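Local atomic coordinates of dTDP-4-dehydrorhamnose reductase (Sulfolobus tokodaii, PDB entry 2GGS), a protein that binds NADPH and probably works as a dTDP-4-dehydrorhamnose reductase, an oxidoreductase of the extended short-chain dehydrogenase type. Residues His206-Arg211 with Leu250-Ala255. Numbering follows the deposited sequence.
Sequences HVAGER and LDSSRA
Leu250 lies over one face of the His206 imidazole, its CD1 4.1 Å above the ring plane and offset toward the rim, the two side chains crossing at about a right angle. At the ring's edge, near its plane, sits the carbonyl of Asp251, to which ND1 gives a weak, bent bond (3.4 Å to Asp251 O, 135° at the hydrogen). CG stands anti to the carbonyl carbon, beside the backbone N (chi1 -71°); the other ring nitrogen, His206 NE2, is hydrogen-bonded to Arg150 NH1. An alanine in place of His206 would probably leave Leu250 CD1 and CD2 facing a gap and Arg150 NH1 without the acceptor NE2. Beyond the ring, Ser252 reaches across to the backbone: its OG accepts from Ala208 N at 2.9 Å and also meets a water that bridges it to Gly209 O and Leu250 O. A second water links His206 O (2.7 Å) to Ala255 N in the first turn of helix 253-258. Just before that helix, Asp251 OD1 takes both Ser253 N, in an Asx turn, and Ser253 OG. Val207 CG2 touches Ala255 CB at 4.0 Å, while Ala208 CB meets Leu250 CD1. The contact thus joins the start of helix 253-258 to the end of edge strand 203-206 of the Rossmann-type parallel sheet, with Val207 also packing on helix 186-199 and on Ile149 of the adjacent strand 147-151.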
ATOM      1  N   HIS A 206       9.188  -7.894  -1.061  1.00 15.19           N
ATOM      2  CA  HIS A 206       9.201  -6.422  -1.003  1.00 14.47           C
ATOM      3  C   HIS A 206       9.165  -5.847  -2.388  1.00 14.83           C
ATOM      4  O   HIS A 206      10.020  -6.181  -3.232  1.00 14.59           O
ATOM      5  CB  HIS A 206      10.439  -5.894  -0.276  1.00 14.92           C
ATOM      6  CG  HIS A 206      10.415  -6.147   1.195  1.00 14.43           C
ATOM      7  ND1 HIS A 206      11.448  -5.796   2.030  1.00 15.94           N
ATOM      8  CD2 HIS A 206       9.471  -6.732   1.981  1.00 15.50           C
ATOM      9  CE1 HIS A 206      11.139  -6.143   3.274  1.00 14.83           C
ATOM     10  NE2 HIS A 206       9.926  -6.673   3.272  1.00 14.79           N
ATOM     11  N   VAL A 207       8.207  -4.966  -2.651  1.00 14.18           N
ATOM     12  CA  VAL A 207       8.142  -4.277  -3.944  1.00 14.24           C
ATOM     13  C   VAL A 207       7.939  -2.771  -3.651  1.00 15.04           C
ATOM     14  O   VAL A 207       6.825  -2.336  -3.378  1.00 15.29           O
ATOM     15  CB  VAL A 207       7.007  -4.813  -4.875  1.00 14.08           C
ATOM     16  CG1 VAL A 207       7.047  -4.123  -6.214  1.00 14.32           C
ATOM     17  CG2 VAL A 207       7.082  -6.336  -5.071  1.00 15.25           C
ATOM     18  N   ALA A 208       9.019  -1.982  -3.694  1.00 14.27           N
ATOM     19  CA  ALA A 208       8.938  -0.541  -3.448  1.00 14.88           C
ATOM     20  C   ALA A 208      10.020   0.221  -4.220  1.00 15.99           C
ATOM     21  O   ALA A 208      10.743  -0.383  -5.025  1.00 17.10           O
ATOM     22  CB  ALA A 208       9.032  -0.241  -1.956  1.00 14.77           C
ATOM     23  N   GLY A 209      10.096   1.525  -3.986  1.00 15.51           N
ATOM     24  CA  GLY A 209      10.930   2.417  -4.799  1.00 16.00           C
ATOM     25  C   GLY A 209      12.359   2.495  -4.283  1.00 16.06           C
ATOM     26  O   GLY A 209      12.771   1.714  -3.474  1.00 16.74           O
ATOM     27  N   GLU A 210      13.116   3.460  -4.790  1.00 17.00           N
ATOM     28  CA  GLU A 210      14.482   3.687  -4.314  1.00 18.50           C
ATOM     29  C   GLU A 210      14.422   4.483  -3.012  1.00 18.11           C
ATOM     30  O   GLU A 210      13.535   5.336  -2.823  1.00 17.87           O
ATOM     31  CB  GLU A 210      15.263   4.482  -5.374  1.00 19.43           C
ATOM     32  CG  GLU A 210      15.395   3.796  -6.711  1.00 26.13           C
ATOM     33  CD  GLU A 210      16.727   3.068  -6.843  1.00 32.23           C
ATOM     34  OE1 GLU A 210      16.918   2.394  -7.872  1.00 36.64           O
ATOM     35  OE2 GLU A 210      17.561   3.138  -5.909  1.00 36.54           O
ATOM     36  N   ARG A 211      15.357   4.204  -2.103  1.00 17.39           N
ATOM     37  CA  ARG A 211      15.444   4.936  -0.834  1.00 18.10           C
ATOM     38  C   ARG A 211      15.665   6.443  -1.073  1.00 18.53           C
ATOM     39  O   ARG A 211      16.575   6.820  -1.812  1.00 18.25           O
ATOM     40  CB  ARG A 211      16.589   4.386   0.010  1.00 19.46           C
ATOM     41  CG  ARG A 211      16.861   5.168   1.330  1.00 18.16           C
ATOM     42  CD  ARG A 211      18.009   4.443   2.091  1.00 20.35           C
ATOM     43  NE  ARG A 211      18.333   5.039   3.383  1.00 21.73           N
ATOM     44  CZ  ARG A 211      19.142   6.082   3.564  1.00 20.74           C
ATOM     45  NH1 ARG A 211      19.740   6.654   2.529  1.00 22.87           N
ATOM     46  NH2 ARG A 211      19.379   6.523   4.798  1.00 23.62           N
ATOM     47  N   LEU A 250      12.756   0.046   2.016  1.00 14.90           N
ATOM     48  CA  LEU A 250      12.782  -1.411   1.786  1.00 14.21           C
ATOM     49  C   LEU A 250      13.850  -1.826   0.802  1.00 15.67           C
ATOM     50  O   LEU A 250      14.140  -1.109  -0.146  1.00 16.72           O
ATOM     51  CB  LEU A 250      11.433  -1.915   1.250  1.00 14.41           C
ATOM     52  CG  LEU A 250      10.244  -1.572   2.145  1.00 13.30           C
ATOM     53  CD1 LEU A 250       9.028  -2.266   1.439  1.00 13.46           C
ATOM     54  CD2 LEU A 250      10.497  -2.091   3.563  1.00 15.58           C
ATOM     55  N   ASP A 251      14.410  -3.002   1.050  1.00 16.31           N
ATOM     56  CA  ASP A 251      15.307  -3.649   0.106  1.00 17.68           C
ATOM     57  C   ASP A 251      14.470  -4.549  -0.783  1.00 17.20           C
ATOM     58  O   ASP A 251      13.906  -5.535  -0.307  1.00 17.67           O
ATOM     59  CB  ASP A 251      16.409  -4.408   0.865  1.00 17.74           C
ATOM     60  CG  ASP A 251      17.366  -5.136  -0.076  1.00 22.42           C
ATOM     61  OD1 ASP A 251      17.113  -5.216  -1.288  1.00 23.17           O
ATOM     62  OD2 ASP A 251      18.370  -5.673   0.418  1.00 26.96           O
ATOM     63  N   SER A 252      14.301  -4.144  -2.039  1.00 16.91           N
ATOM     64  CA  SER A 252      13.473  -4.891  -3.006  1.00 16.66           C
ATOM     65  C   SER A 252      14.352  -5.712  -3.956  1.00 16.20           C
ATOM     66  O   SER A 252      13.930  -6.020  -5.065  1.00 15.82           O
ATOM     67  CB  SER A 252      12.533  -3.969  -3.817  1.00 17.84           C
ATOM     68  OG  SER A 252      11.564  -3.296  -2.990  1.00 17.89           O
ATOM     69  N   SER A 253      15.562  -6.076  -3.508  1.00 16.84           N
ATOM     70  CA  SER A 253      16.494  -6.800  -4.418  1.00 18.45           C
ATOM     71  C   SER A 253      15.901  -8.076  -4.978  1.00 17.62           C
ATOM     72  O   SER A 253      16.091  -8.371  -6.165  1.00 18.63           O
ATOM     73  CB  SER A 253      17.847  -7.075  -3.746  1.00 18.20           C
ATOM     74  OG  SER A 253      18.473  -5.859  -3.350  1.00 20.90           O
ATOM     75  N   ARG A 254      15.161  -8.835  -4.153  1.00 16.86           N
ATOM     76  CA  ARG A 254      14.586 -10.098  -4.625  1.00 17.81           C
ATOM     77  C   ARG A 254      13.636  -9.874  -5.787  1.00 18.08           C
ATOM     78  O   ARG A 254      13.648 -10.612  -6.775  1.00 17.08           O
ATOM     79  CB  ARG A 254      13.906 -10.882  -3.499  1.00 17.16           C
ATOM     80  CG  ARG A 254      14.876 -11.345  -2.400  1.00 21.75           C
ATOM     81  CD  ARG A 254      14.297 -12.542  -1.678  1.00 25.95           C
ATOM     82  NE  ARG A 254      15.160 -12.964  -0.575  1.00 32.82           N
ATOM     83  CZ  ARG A 254      15.639 -14.192  -0.414  1.00 37.98           C
ATOM     84  NH1 ARG A 254      15.342 -15.151  -1.298  1.00 40.33           N
ATOM     85  NH2 ARG A 254      16.417 -14.467   0.640  1.00 38.11           N
ATOM     86  N   ALA A 255      12.770  -8.860  -5.651  1.00 16.68           N
ATOM     87  CA  ALA A 255      11.784  -8.569  -6.663  1.00 17.73           C
ATOM     88  C   ALA A 255      12.418  -8.017  -7.929  1.00 18.09           C
ATOM     89  O   ALA A 255      11.906  -8.246  -9.025  1.00 19.17           O
ATOM     90  CB  ALA A 255      10.710  -7.568  -6.114  1.00 18.34           C
TER
HETATM   91  O   HOH W   1      12.153  -7.808  -3.007  1.00 17.13           O
HETATM   92  O   HOH W   2      12.404  -0.860  -2.289  1.00 20.28           O
HETATM   93  O   HOH W   3      14.948   1.379  -0.901  1.00 21.69           O